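Local coordinates for protein SusD homolog (Bacteroides thetaiotaomicron VPI-5482, PDB 3FDH) that probably binds glycans at the cell surface as a SusD/RagB-family outer-membrane lipoprotein, working in nutrient uptake by a gut Bacteroides, at residues 48-53 against 451-456; 113-118 against 192-197; 164-169 against 200-205; 262-267 against 305-310; 338-343 against 359-364. All coordinates share one frame; numbering follows the deposited sequence.

Interaction 1 of 5, residues 48-53 against 451-456; sequences YIEYEV and LTNPNN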
# COMPACT_ATOMS: atom_id res chain seq x y z
N TYR A 48 -3.83 5.10 10.50
CA TYR A 48 -3.53 4.07 11.50
C TYR A 48 -2.03 3.94 11.82
O TYR A 48 -1.67 3.77 12.99
CB TYR A 48 -4.15 2.73 11.15
CG TYR A 48 -5.64 2.72 10.97
CD1 TYR A 48 -6.45 3.63 11.63
CD2 TYR A 48 -6.25 1.70 10.25
CE1 TYR A 48 -7.82 3.55 11.51
CE2 TYR A 48 -7.61 1.63 10.13
CZ TYR A 48 -8.40 2.54 10.79
OH TYR A 48 -9.79 2.47 10.71
N ILE A 49 -1.18 4.02 10.80
CA ILE A 49 0.29 3.90 10.98
C ILE A 49 1.02 5.23 10.90
O ILE A 49 2.23 5.32 10.70
CB ILE A 49 0.94 2.76 10.17
CG1 ILE A 49 0.51 2.74 8.71
CG2 ILE A 49 0.50 1.43 10.83
CD1 ILE A 49 0.93 3.91 7.93
N GLU A 50 0.20 6.26 11.02
CA GLU A 50 0.68 7.62 11.27
C GLU A 50 1.55 8.30 10.24
O GLU A 50 2.43 9.11 10.57
CB GLU A 50 1.29 7.70 12.68
CG GLU A 50 0.28 7.32 13.80
CD GLU A 50 0.80 7.47 15.20
OE1 GLU A 50 1.91 7.99 15.41
OE2 GLU A 50 0.09 7.03 16.12
N TYR A 51 1.25 8.00 8.99
CA TYR A 51 1.86 8.74 7.85
C TYR A 51 1.20 10.12 7.71
O TYR A 51 1.78 11.12 7.20
CB TYR A 51 1.59 7.99 6.57
CG TYR A 51 2.54 6.88 6.24
CD1 TYR A 51 3.84 6.85 6.78
CD2 TYR A 51 2.18 5.89 5.31
CE1 TYR A 51 4.75 5.84 6.41
CE2 TYR A 51 3.07 4.90 4.94
CZ TYR A 51 4.35 4.88 5.45
OH TYR A 51 5.20 3.86 5.07
N GLU A 52 -0.05 10.13 8.15
CA GLU A 52 -0.94 11.29 8.16
C GLU A 52 -1.84 11.25 9.34
O GLU A 52 -2.03 10.20 9.96
CB GLU A 52 -1.80 11.37 6.87
CG GLU A 52 -1.03 11.32 5.54
CD GLU A 52 -0.14 12.49 5.21
OE1 GLU A 52 -0.27 13.56 5.83
OE2 GLU A 52 0.68 12.34 4.26
N VAL A 53 -2.44 12.41 9.58
CA VAL A 53 -3.41 12.57 10.66
C VAL A 53 -4.77 12.90 10.09
O VAL A 53 -4.92 13.78 9.24
CB VAL A 53 -2.98 13.66 11.69
CG1 VAL A 53 -3.96 13.75 12.84
CG2 VAL A 53 -1.57 13.35 12.22
N LEU A 451 4.52 4.37 17.17
CA LEU A 451 3.25 5.10 16.96
C LEU A 451 2.93 5.83 18.22
O LEU A 451 3.12 5.29 19.30
CB LEU A 451 2.11 4.15 16.60
CG LEU A 451 2.38 3.35 15.32
CD1 LEU A 451 1.12 2.52 15.04
CD2 LEU A 451 2.73 4.28 14.19
N THR A 452 2.43 7.06 18.12
CA THR A 452 2.17 7.86 19.32
C THR A 452 0.70 8.08 19.68
O THR A 452 0.39 8.61 20.73
CB THR A 452 2.91 9.21 19.23
OG1 THR A 452 2.37 10.03 18.20
CG2 THR A 452 4.38 8.95 18.94
N ASN A 453 -0.23 7.65 18.82
CA ASN A 453 -1.66 7.82 19.12
C ASN A 453 -2.01 7.24 20.51
O ASN A 453 -1.87 6.05 20.71
CB ASN A 453 -2.48 7.14 18.01
CG ASN A 453 -3.94 7.51 18.05
OD1 ASN A 453 -4.54 7.63 19.13
ND2 ASN A 453 -4.56 7.58 16.86
N PRO A 454 -2.52 8.06 21.45
CA PRO A 454 -2.76 7.50 22.78
C PRO A 454 -3.87 6.52 22.82
O PRO A 454 -4.01 5.76 23.78
CB PRO A 454 -3.16 8.72 23.60
CG PRO A 454 -2.73 9.89 22.81
CD PRO A 454 -2.82 9.50 21.41
N ASN A 455 -4.67 6.52 21.77
CA ASN A 455 -5.86 5.67 21.72
C ASN A 455 -5.52 4.24 21.37
O ASN A 455 -6.35 3.32 21.42
CB ASN A 455 -6.87 6.23 20.73
CG ASN A 455 -7.38 7.59 21.14
OD1 ASN A 455 -8.12 7.71 22.11
ND2 ASN A 455 -7.00 8.63 20.38
N ASN A 456 -4.26 4.05 21.05
CA ASN A 456 -3.76 2.73 20.66
C ASN A 456 -3.60 1.76 21.83
O ASN A 456 -3.27 0.59 21.62
CB ASN A 456 -2.42 2.87 19.93
CG ASN A 456 -2.58 3.28 18.51
OD1 ASN A 456 -3.68 3.31 17.96
ND2 ASN A 456 -1.48 3.55 17.88
O HOH W 1 -1.71 5.01 15.33

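Interaction 2 of 5, residues 113-118 against 192-197; sequences EVMAAY and DKWLKF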
# COMPACT_ATOMS: atom_id res chain seq x y z
N GLU A 113 -5.06 -13.08 -13.74
CA GLU A 113 -4.76 -14.00 -12.62
C GLU A 113 -3.96 -13.25 -11.57
O GLU A 113 -4.18 -13.39 -10.36
CB GLU A 113 -4.04 -15.26 -13.11
CG GLU A 113 -5.03 -16.24 -13.75
CD GLU A 113 -4.41 -17.33 -14.62
OE1 GLU A 113 -3.28 -17.16 -15.11
OE2 GLU A 113 -5.11 -18.36 -14.86
N VAL A 114 -3.08 -12.39 -12.04
CA VAL A 114 -2.30 -11.54 -11.15
C VAL A 114 -3.24 -10.54 -10.42
O VAL A 114 -3.13 -10.29 -9.22
CB VAL A 114 -1.17 -10.78 -11.91
CG1 VAL A 114 -0.49 -9.69 -10.99
CG2 VAL A 114 -0.13 -11.78 -12.45
N MSE A 115 -4.20 -10.00 -11.14
CA MSE A 115 -5.10 -9.04 -10.49
C MSE A 115 -6.00 -9.76 -9.53
O MSE A 115 -6.43 -9.19 -8.52
CB MSE A 115 -5.95 -8.25 -11.49
CG MSE A 115 -5.19 -7.33 -12.41
SE MSE A 115 -4.65 -5.80 -11.41
CE MSE A 115 -2.85 -6.20 -10.97
N ALA A 116 -6.29 -11.02 -9.83
CA ALA A 116 -7.19 -11.81 -8.95
C ALA A 116 -6.45 -12.04 -7.63
O ALA A 116 -7.00 -11.91 -6.55
CB ALA A 116 -7.58 -13.13 -9.60
N ALA A 117 -5.17 -12.38 -7.76
CA ALA A 117 -4.32 -12.65 -6.62
C ALA A 117 -4.23 -11.41 -5.76
O ALA A 117 -4.33 -11.46 -4.54
CB ALA A 117 -2.91 -13.09 -7.07
N TYR A 118 -4.07 -10.29 -6.44
CA TYR A 118 -3.86 -9.02 -5.76
C TYR A 118 -5.05 -8.64 -4.92
O TYR A 118 -4.92 -8.21 -3.78
CB TYR A 118 -3.51 -7.90 -6.76
CG TYR A 118 -2.84 -6.71 -6.13
CD1 TYR A 118 -3.58 -5.76 -5.44
CD2 TYR A 118 -1.49 -6.52 -6.25
CE1 TYR A 118 -2.97 -4.65 -4.86
CE2 TYR A 118 -0.88 -5.42 -5.68
CZ TYR A 118 -1.63 -4.48 -4.99
OH TYR A 118 -1.00 -3.38 -4.43
N ASP A 192 6.61 -9.81 -19.89
CA ASP A 192 7.84 -10.07 -19.10
C ASP A 192 7.83 -9.22 -17.85
O ASP A 192 8.31 -9.64 -16.81
CB ASP A 192 9.11 -9.82 -19.91
CG ASP A 192 9.33 -10.86 -21.01
OD1 ASP A 192 8.82 -12.00 -20.89
OD2 ASP A 192 10.02 -10.53 -22.01
N LYS A 193 7.28 -8.02 -17.97
CA LYS A 193 7.14 -7.10 -16.84
C LYS A 193 6.05 -7.62 -15.91
O LYS A 193 6.17 -7.57 -14.69
CB LYS A 193 6.88 -5.67 -17.30
CG LYS A 193 8.11 -5.07 -17.93
CD LYS A 193 7.99 -3.59 -18.10
CE LYS A 193 9.33 -2.99 -18.46
NZ LYS A 193 9.29 -1.53 -18.48
N TRP A 194 4.99 -8.17 -16.48
CA TRP A 194 3.96 -8.77 -15.63
C TRP A 194 4.55 -9.94 -14.86
O TRP A 194 4.24 -10.18 -13.69
CB TRP A 194 2.73 -9.24 -16.40
CG TRP A 194 1.74 -8.14 -16.67
CD1 TRP A 194 1.72 -7.30 -17.75
CD2 TRP A 194 0.62 -7.78 -15.86
NE1 TRP A 194 0.65 -6.43 -17.65
CE2 TRP A 194 -0.05 -6.72 -16.52
CE3 TRP A 194 0.08 -8.29 -14.68
CZ2 TRP A 194 -1.18 -6.14 -16.02
CZ3 TRP A 194 -1.06 -7.70 -14.17
CH2 TRP A 194 -1.68 -6.63 -14.84
N LEU A 195 5.43 -10.67 -15.52
CA LEU A 195 6.03 -11.86 -14.93
C LEU A 195 6.87 -11.41 -13.73
O LEU A 195 6.85 -12.00 -12.65
CB LEU A 195 6.85 -12.63 -15.99
CG LEU A 195 7.32 -14.04 -15.66
CD1 LEU A 195 6.14 -14.97 -15.43
CD2 LEU A 195 8.14 -14.51 -16.85
N LYS A 196 7.59 -10.31 -13.93
CA LYS A 196 8.41 -9.73 -12.83
C LYS A 196 7.53 -9.30 -11.66
O LYS A 196 7.88 -9.48 -10.49
CB LYS A 196 9.23 -8.55 -13.31
CG LYS A 196 10.37 -8.93 -14.17
CD LYS A 196 11.15 -7.71 -14.59
CE LYS A 196 12.37 -8.09 -15.36
NZ LYS A 196 12.97 -6.87 -15.98
N PHE A 197 6.40 -8.71 -12.01
CA PHE A 197 5.40 -8.25 -11.04
C PHE A 197 4.87 -9.48 -10.27
O PHE A 197 4.79 -9.48 -9.04
CB PHE A 197 4.28 -7.46 -11.77
CG PHE A 197 3.16 -6.95 -10.90
CD1 PHE A 197 3.35 -6.62 -9.55
CD2 PHE A 197 1.91 -6.70 -11.47
CE1 PHE A 197 2.27 -6.14 -8.76
CE2 PHE A 197 0.85 -6.21 -10.71
CZ PHE A 197 1.05 -5.89 -9.37

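Interaction 3 of 5, residues 164-169 against 200-205; sequences YLDDAI and GLKARY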
# COMPACT_ATOMS: atom_id res chain seq x y z
N TYR A 164 -3.05 -18.57 -7.94
CA TYR A 164 -3.29 -17.61 -9.02
C TYR A 164 -1.99 -17.13 -9.63
O TYR A 164 -1.86 -16.96 -10.84
CB TYR A 164 -4.13 -16.41 -8.59
CG TYR A 164 -5.63 -16.63 -8.67
CD1 TYR A 164 -6.21 -17.16 -9.80
CD2 TYR A 164 -6.47 -16.23 -7.64
CE1 TYR A 164 -7.58 -17.34 -9.87
CE2 TYR A 164 -7.85 -16.40 -7.71
CZ TYR A 164 -8.40 -16.95 -8.82
OH TYR A 164 -9.77 -17.13 -8.88
N LEU A 165 -1.00 -16.90 -8.77
CA LEU A 165 0.29 -16.35 -9.21
C LEU A 165 1.03 -17.41 -10.01
O LEU A 165 1.63 -17.14 -11.05
CB LEU A 165 1.14 -15.83 -8.04
CG LEU A 165 0.60 -14.54 -7.38
CD1 LEU A 165 1.41 -14.13 -6.15
CD2 LEU A 165 0.55 -13.40 -8.43
N ASP A 166 0.92 -18.65 -9.57
CA ASP A 166 1.60 -19.74 -10.29
C ASP A 166 0.96 -19.90 -11.65
O ASP A 166 1.64 -20.09 -12.66
CB ASP A 166 1.57 -21.03 -9.49
CG ASP A 166 2.51 -21.01 -8.31
OD1 ASP A 166 3.48 -20.22 -8.31
OD2 ASP A 166 2.26 -21.81 -7.39
N ASP A 167 -0.36 -19.78 -11.69
CA ASP A 167 -1.10 -19.90 -12.96
C ASP A 167 -0.63 -18.80 -13.87
O ASP A 167 -0.34 -18.99 -15.04
CB ASP A 167 -2.60 -19.74 -12.76
CG ASP A 167 -3.25 -20.92 -12.07
OD1 ASP A 167 -2.60 -21.97 -11.94
OD2 ASP A 167 -4.42 -20.79 -11.66
N ALA A 168 -0.60 -17.61 -13.30
CA ALA A 168 -0.14 -16.42 -14.01
C ALA A 168 1.26 -16.58 -14.61
O ALA A 168 1.52 -16.21 -15.77
CB ALA A 168 -0.16 -15.19 -13.08
N ILE A 169 2.16 -17.08 -13.79
CA ILE A 169 3.57 -17.24 -14.21
C ILE A 169 3.66 -18.10 -15.45
O ILE A 169 4.46 -17.83 -16.35
CB ILE A 169 4.45 -17.79 -13.05
CG1 ILE A 169 4.63 -16.70 -11.98
CG2 ILE A 169 5.81 -18.30 -13.59
CD1 ILE A 169 5.16 -17.19 -10.66
N GLY A 200 7.34 -10.57 -7.84
CA GLY A 200 7.46 -9.53 -6.81
C GLY A 200 6.41 -9.78 -5.80
O GLY A 200 6.67 -9.70 -4.57
N LEU A 201 5.23 -10.18 -6.30
CA LEU A 201 4.09 -10.45 -5.37
C LEU A 201 4.33 -11.73 -4.57
O LEU A 201 3.98 -11.84 -3.38
CB LEU A 201 2.75 -10.49 -6.13
CG LEU A 201 2.22 -9.16 -6.69
CD1 LEU A 201 0.96 -9.41 -7.52
CD2 LEU A 201 1.95 -8.17 -5.57
N LYS A 202 4.95 -12.71 -5.21
CA LYS A 202 5.33 -13.92 -4.50
C LYS A 202 6.28 -13.58 -3.36
O LYS A 202 6.23 -14.17 -2.30
CB LYS A 202 5.94 -14.99 -5.41
CG LYS A 202 4.85 -15.70 -6.26
CD LYS A 202 5.28 -16.97 -6.95
CE LYS A 202 5.34 -18.11 -5.99
NZ LYS A 202 5.54 -19.40 -6.66
N ALA A 203 7.12 -12.60 -3.56
CA ALA A 203 8.05 -12.20 -2.50
C ALA A 203 7.25 -11.54 -1.39
O ALA A 203 7.38 -11.87 -0.20
CB ALA A 203 9.12 -11.28 -3.03
N ARG A 204 6.39 -10.59 -1.77
CA ARG A 204 5.59 -9.85 -0.78
C ARG A 204 4.79 -10.80 0.08
O ARG A 204 4.73 -10.69 1.31
CB ARG A 204 4.62 -8.88 -1.47
CG ARG A 204 3.56 -8.28 -0.54
CD ARG A 204 2.54 -7.43 -1.33
NE ARG A 204 3.00 -6.08 -1.70
CZ ARG A 204 2.21 -5.18 -2.27
NH1 ARG A 204 0.95 -5.48 -2.56
NH2 ARG A 204 2.64 -3.97 -2.52
N TYR A 205 4.20 -11.77 -0.57
CA TYR A 205 3.25 -12.68 0.10
C TYR A 205 3.94 -13.79 0.88
O TYR A 205 3.41 -14.28 1.87
CB TYR A 205 2.22 -13.28 -0.86
CG TYR A 205 1.40 -12.23 -1.61
CD1 TYR A 205 0.91 -11.09 -0.97
CD2 TYR A 205 1.06 -12.42 -2.94
CE1 TYR A 205 0.16 -10.15 -1.68
CE2 TYR A 205 0.29 -11.51 -3.64
CZ TYR A 205 -0.14 -10.37 -3.03
OH TYR A 205 -0.89 -9.48 -3.77
O HOH W 2 4.08 -22.33 -5.49

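Interaction 4 of 5, residues 262-267 against 305-310; sequences GASTSL and APNGSP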
# COMPACT_ATOMS: atom_id res chain seq x y z
N GLY A 262 -3.81 16.00 7.90
CA GLY A 262 -2.89 16.93 8.52
C GLY A 262 -1.52 16.25 8.68
O GLY A 262 -1.40 15.04 8.77
N ALA A 263 -0.48 17.07 8.63
CA ALA A 263 0.90 16.57 8.74
C ALA A 263 1.07 15.81 10.07
O ALA A 263 0.70 16.30 11.13
CB ALA A 263 1.86 17.76 8.69
N SER A 264 1.68 14.63 9.97
CA SER A 264 1.94 13.77 11.12
C SER A 264 3.12 14.19 11.97
O SER A 264 4.25 14.25 11.49
CB SER A 264 2.18 12.33 10.65
OG SER A 264 2.52 11.49 11.74
N THR A 265 2.83 14.44 13.24
CA THR A 265 3.85 14.84 14.20
C THR A 265 4.85 13.71 14.42
O THR A 265 6.07 13.89 14.32
CB THR A 265 3.25 15.31 15.54
OG1 THR A 265 2.47 16.50 15.33
CG2 THR A 265 4.35 15.64 16.55
N SER A 266 4.33 12.53 14.70
CA SER A 266 5.18 11.35 14.95
C SER A 266 6.13 11.10 13.77
O SER A 266 7.32 10.81 13.94
CB SER A 266 4.34 10.11 15.35
OG SER A 266 3.54 9.62 14.28
N LEU A 267 5.61 11.29 12.56
CA LEU A 267 6.40 11.07 11.37
C LEU A 267 7.50 12.12 11.32
O LEU A 267 8.66 11.83 11.04
CB LEU A 267 5.54 11.11 10.09
CG LEU A 267 6.34 10.95 8.78
CD1 LEU A 267 7.02 9.62 8.62
CD2 LEU A 267 5.41 11.16 7.63
N ALA A 305 -0.24 18.21 12.98
CA ALA A 305 -1.35 17.64 13.73
C ALA A 305 -0.85 16.58 14.73
O ALA A 305 -0.00 15.73 14.39
CB ALA A 305 -2.40 17.05 12.77
N PRO A 306 -1.36 16.65 15.97
CA PRO A 306 -0.96 15.66 16.96
C PRO A 306 -1.68 14.35 16.71
O PRO A 306 -2.92 14.28 16.63
CB PRO A 306 -1.44 16.26 18.28
CG PRO A 306 -2.60 17.09 17.90
CD PRO A 306 -2.29 17.64 16.55
N ASN A 307 -0.88 13.30 16.59
CA ASN A 307 -1.44 11.98 16.30
C ASN A 307 -2.41 11.56 17.37
O ASN A 307 -2.10 11.60 18.55
CB ASN A 307 -0.35 10.93 16.17
CG ASN A 307 0.71 11.35 15.20
OD1 ASN A 307 1.68 12.02 15.59
ND2 ASN A 307 0.49 11.07 13.89
N GLY A 308 -3.60 11.19 16.93
CA GLY A 308 -4.63 10.74 17.85
C GLY A 308 -5.40 11.78 18.63
O GLY A 308 -6.32 11.43 19.38
N SER A 309 -5.07 13.06 18.48
CA SER A 309 -5.74 14.11 19.25
C SER A 309 -5.84 15.50 18.56
O SER A 309 -5.80 16.52 19.24
CB SER A 309 -5.04 14.26 20.62
OG SER A 309 -3.75 14.86 20.48
N PRO A 310 -5.98 15.55 17.22
CA PRO A 310 -6.17 16.89 16.69
C PRO A 310 -7.52 17.51 16.98
O PRO A 310 -8.49 16.84 17.33
CB PRO A 310 -6.15 16.67 15.18
CG PRO A 310 -6.81 15.35 15.04
CD PRO A 310 -6.29 14.53 16.22

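Interaction 5 of 5, residues 338-343 against 359-364; sequences LMFLKA and EAVVAG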
# COMPACT_ATOMS: atom_id res chain seq x y z
N LEU A 338 10.37 -3.78 -3.10
CA LEU A 338 11.01 -5.07 -3.42
C LEU A 338 12.42 -5.13 -2.83
O LEU A 338 12.91 -6.16 -2.36
CB LEU A 338 11.04 -5.27 -4.94
CG LEU A 338 11.50 -6.64 -5.42
CD1 LEU A 338 10.43 -7.66 -5.20
CD2 LEU A 338 11.93 -6.52 -6.91
N MSE A 339 13.07 -4.00 -2.82
CA MSE A 339 14.46 -3.95 -2.29
C MSE A 339 14.47 -4.03 -0.78
O MSE A 339 15.44 -4.52 -0.19
CB MSE A 339 15.22 -2.71 -2.78
CG MSE A 339 15.48 -2.70 -4.31
SE MSE A 339 16.47 -4.25 -4.95
CE MSE A 339 15.15 -5.42 -5.43
N PHE A 340 13.38 -3.56 -0.17
CA PHE A 340 13.19 -3.63 1.28
C PHE A 340 12.87 -5.06 1.68
O PHE A 340 13.21 -5.52 2.78
CB PHE A 340 12.13 -2.66 1.79
CG PHE A 340 12.61 -1.24 1.92
CD1 PHE A 340 13.59 -0.90 2.86
CD2 PHE A 340 12.07 -0.24 1.13
CE1 PHE A 340 14.06 0.40 2.98
CE2 PHE A 340 12.55 1.06 1.24
CZ PHE A 340 13.53 1.38 2.20
N LEU A 341 12.24 -5.78 0.77
CA LEU A 341 11.95 -7.19 1.01
C LEU A 341 13.23 -7.96 0.96
O LEU A 341 13.51 -8.85 1.76
CB LEU A 341 10.92 -7.75 0.03
CG LEU A 341 9.46 -7.43 0.32
CD1 LEU A 341 8.54 -7.64 -0.90
CD2 LEU A 341 9.05 -8.28 1.51
N LYS A 342 14.03 -7.61 -0.02
CA LYS A 342 15.35 -8.26 -0.22
C LYS A 342 16.24 -8.03 1.00
O LYS A 342 16.85 -8.94 1.55
CB LYS A 342 16.03 -7.65 -1.42
CG LYS A 342 17.37 -8.34 -1.80
CD LYS A 342 17.94 -7.81 -3.09
CE LYS A 342 19.29 -8.44 -3.37
NZ LYS A 342 19.89 -8.03 -4.68
N ALA A 343 16.28 -6.79 1.43
CA ALA A 343 17.04 -6.39 2.63
C ALA A 343 16.51 -7.09 3.89
O ALA A 343 17.29 -7.58 4.72
CB ALA A 343 17.01 -4.84 2.80
N GLU A 359 19.93 0.54 -1.89
CA GLU A 359 19.18 0.58 -3.14
C GLU A 359 17.73 0.95 -2.84
O GLU A 359 17.09 1.76 -3.55
CB GLU A 359 19.26 -0.77 -3.85
CG GLU A 359 18.61 -0.85 -5.20
CD GLU A 359 19.41 -0.17 -6.29
OE1 GLU A 359 20.52 0.31 -6.00
OE2 GLU A 359 18.91 -0.09 -7.44
N ALA A 360 17.23 0.42 -1.73
CA ALA A 360 15.85 0.62 -1.32
C ALA A 360 15.60 2.06 -0.82
O ALA A 360 14.66 2.71 -1.20
CB ALA A 360 15.46 -0.40 -0.21
N VAL A 361 16.52 2.54 0.00
CA VAL A 361 16.44 3.91 0.54
C VAL A 361 16.56 4.94 -0.58
O VAL A 361 15.78 5.90 -0.63
CB VAL A 361 17.58 4.20 1.60
CG1 VAL A 361 17.62 5.66 1.99
CG2 VAL A 361 17.42 3.30 2.80
N VAL A 362 17.51 4.75 -1.48
CA VAL A 362 17.69 5.70 -2.57
C VAL A 362 16.43 5.68 -3.45
O VAL A 362 15.86 6.72 -3.73
CB VAL A 362 18.99 5.42 -3.40
CG1 VAL A 362 19.06 6.28 -4.68
CG2 VAL A 362 20.25 5.65 -2.53
N ALA A 363 15.97 4.50 -3.86
CA ALA A 363 14.76 4.43 -4.70
C ALA A 363 13.58 5.11 -3.99
O ALA A 363 12.77 5.78 -4.60
CB ALA A 363 14.37 2.97 -5.05
N GLY A 364 13.46 4.89 -2.70
CA GLY A 364 12.32 5.47 -1.94
C GLY A 364 12.36 6.98 -1.94
O GLY A 364 11.35 7.66 -2.03

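Interaction 1 of 5, residues 48-53 against 451-456
Glu50 holds CG anti to its own carbonyl carbon (chi1 -59°) and CD anti to CA (chi2 -176°), and this extended chain carries the carboxylate to the backbone of Leu451, Thr452 and Asn453. There OE1 takes the Thr452 N-H at 2.9 Å in an almost straight bond (174°), while OE2 takes Asn453 N at 2.8 Å. Both amides meet the carboxylate on its syn side, a little out of its plane. Leu451 crosses the Glu50 chain at a slant, its CD2 3.9 Å from Glu50 CG and 3.7 Å from Ile49 O. A water bridges Tyr48 O, Glu50 OE2 and Asn456 ND2, and Asn456 OD1 is bonded to Arg65. Glu50 OE1 is also bonded to Ser266 OG, so the acid is gripped from the 451-456 loop and from the first turn of helix 265-274. An alanine in place of Glu50 would probably leave the Thr452 and Asn453 amides without their acceptor and set the 451-456 loop free to shift. Within that loop Asn453 OD1 accepts from Asn455 N, a capping bond ahead of helix 456-459, and also from Asn455 ND2. The backbone of Glu50 itself, with positive phi, is the C-prime residue of a Schellman motif that ends helix 40-48.

Interaction 2 of 5, residues 113-118 against 192-197
Helices 113-118 and 192-197 run nearly parallel, 24° between their directions, with the short axes 11.3 Å apart at closest approach and large side chains filling the space between. Val114 CG1, anti to the backbone N (chi1 170°), faces both aromatic rings of the other helix, 3.8 Å from Trp194 CZ3 and 3.7 Å from Phe197 CE2. The methyl lies in the plane of the indole, at the edge of its six-membered ring, but is oblique to the phenyl ring. Met115 (a selenomethionine), bent at chi2 and chi3, brings its CE to the same two rings: 3.7 Å from Phe197 CE2, at the ring edge, and 4.0 Å from Trp194 CZ3. Tyr118 closes the row one turn further on, CD2 standing 4.1 Å from Phe197 CZ, with the two side chains crossing at about a right angle. The contact is thus wholly apolar, and the polar ends of its aromatics bond to other parts of the chain, Trp194 NE1 to Asp184 and Tyr118 OH to Leu332 O. Around it, helix 154-171 packs on Val114 through Ala168, and helix 21-37 meets Met115 and Tyr118 through Thr32.

Interaction 3 of 5, residues 164-169 against 200-205
Two neighbouring members of the helical bundle, helices 154-171 and 191-208, pack antiparallel here, as expected in a SusD-like protein, whose family belongs to the TPR clan. The axes of the short segments come within 10.8 Å, with 161° between their directions. Leu165 does most of the apolar work. With CG anti to its carbonyl carbon (chi1 -71°), it sends CD1 across to three residues: the edge of the Tyr205 ring, 3.7 Å from CD2 and in the ring plane; Lys202 CG at 3.8 Å; and Leu201 CB at 3.9 Å. Leu165 and Lys202 slide past each other in opposite directions, whereas the leucine crosses Leu201 and Tyr205 at about a right angle. Ile169 meets the lysine further along, its CD1 touching Lys202 CD at 3.7 Å. The aliphatic part of Lys202 is therefore used as packing surface against Leu165 and Ile169, while its ammonium group reaches the more open side of the contact. Helix 106-127 lies against the buried side, where Ala117 meets Leu165 and Ala121 meets Tyr205. On the more open side, a water donates to Asp166 OD2 and receives a long, weak bond from Lys202 NZ. The bend of the lysine at chi3 (77°) turns CE out of the extended line; NZ, beyond it, forms a salt bridge with Asp166 OD1 at 2.8 Å, on the syn lone pair of that oxygen.

Interaction 4 of 5, residues 262-267 against 305-310
Backbone bonds first: Ala305 N donates to Ala263 O at 2.8 Å, part of a single beta bridge that pairs Ser264 with Ala305. Thr265 N makes a weak bond to Ala305 O, and the same oxygen accepts from Thr265 OG1 at 2.8 Å. That hydroxyl stands well above the carbonyl plane, 68° out of it. Among the side chains Asn307, its CG anti to the carbonyl carbon (chi1 -52°) and so carried toward the helix start, uses both ends of its amide. Its OD1 takes the N-H of Ser266 at 2.8 Å, and its ND2 gives a proton to Ser264 OG at 3.0 Å, with the oxygen close to the amide plane. Ser264 is the N-cap of helix 265-274: its OG also accepts from Leu267 N at 3.2 Å, so Asn307 holds both the capping hydroxyl and a first-turn amide of the helix. Ser264 OG has a further partner in the backbone O of Glu50. An alanine in place of Asn307 would probably leave the Ser266 amide without its acceptor and the cap of Ser264 less firmly placed. As for packing, Ala305 CB lies 3.6 Å from Ala263 O and rests on Val53 of the adjoining strand 52-54. Asn307 itself lies in a type II turn from Pro306 to Ser309, and Gly308, at positive phi, donates its N-H to Glu63.

Interaction 5 of 5, residues 338-343 against 359-364
Ala360 points its CB straight at the face of the Phe340 ring, a CH-pi contact in which the methyl lies 3.3 Å from the ring centroid and only 2° off the ring normal. The methyl is so well centred that all six ring carbons are almost equally far from it; CZ, for example, stands 3.6 Å from Ala360 CB. The Phe340 CG, anti to the carbonyl carbon (chi1 -79°), sits beside the backbone N, and the ring beyond it reaches Ala360. There CZ also approaches Val361 N at 3.9 Å, at an oblique angle to the ring. From another direction the same methyl is met by Met339 (a selenomethionine): its CB touches Ala360 CB at 3.5 Å, tighter than ordinary carbon contact. The small alanine thus sits against both neighbours, and the backbones come close, with Met339 CA and Ala360 CA 4.9 Å apart. These are consecutive helices, 335-348 and 354-379, joined by a short connection and packed antiparallel, with 159° between the directions of segments 338-343 and 359-364, in a helical hairpin, the kind of helix pair from which TPR-clan folds are built. The axes of the short segments are 8.6 Å apart at closest approach. Further out, Met339 and Glu359 lie side by side and point the same way, CG to CG at 3.7 Å; the carboxylate of Glu359 then bonds through OE2 to the hydroxyl of Tyr335. Helix 412-423 packs against Phe340 through Gln419, Lys420 and Ala423, while Val227 of helix 216-228 lies against Met339.

Interactions 2 and 5 are buried and apolar, helix against helix, and interaction 3 shares helix 191-208 with interaction 2 but adds a salt bridge on its more open side. Leu338 and Leu341 of interaction 5 touch Gly200 and Arg204 of interaction 3, so these helix contacts follow one another through the bundle. On the opposite side of the chain's centre from 2 and 3, interactions 1 and 4 join loops and helix ends by hydrogen bonds. Their centres are about 7 Å apart, and they are tied by Glu50 of interaction 1, which meets Ser264 and Ser266 of interaction 4. Both reach the small sheet of strands 52-54 and 261-263; interaction 4 is the more buried.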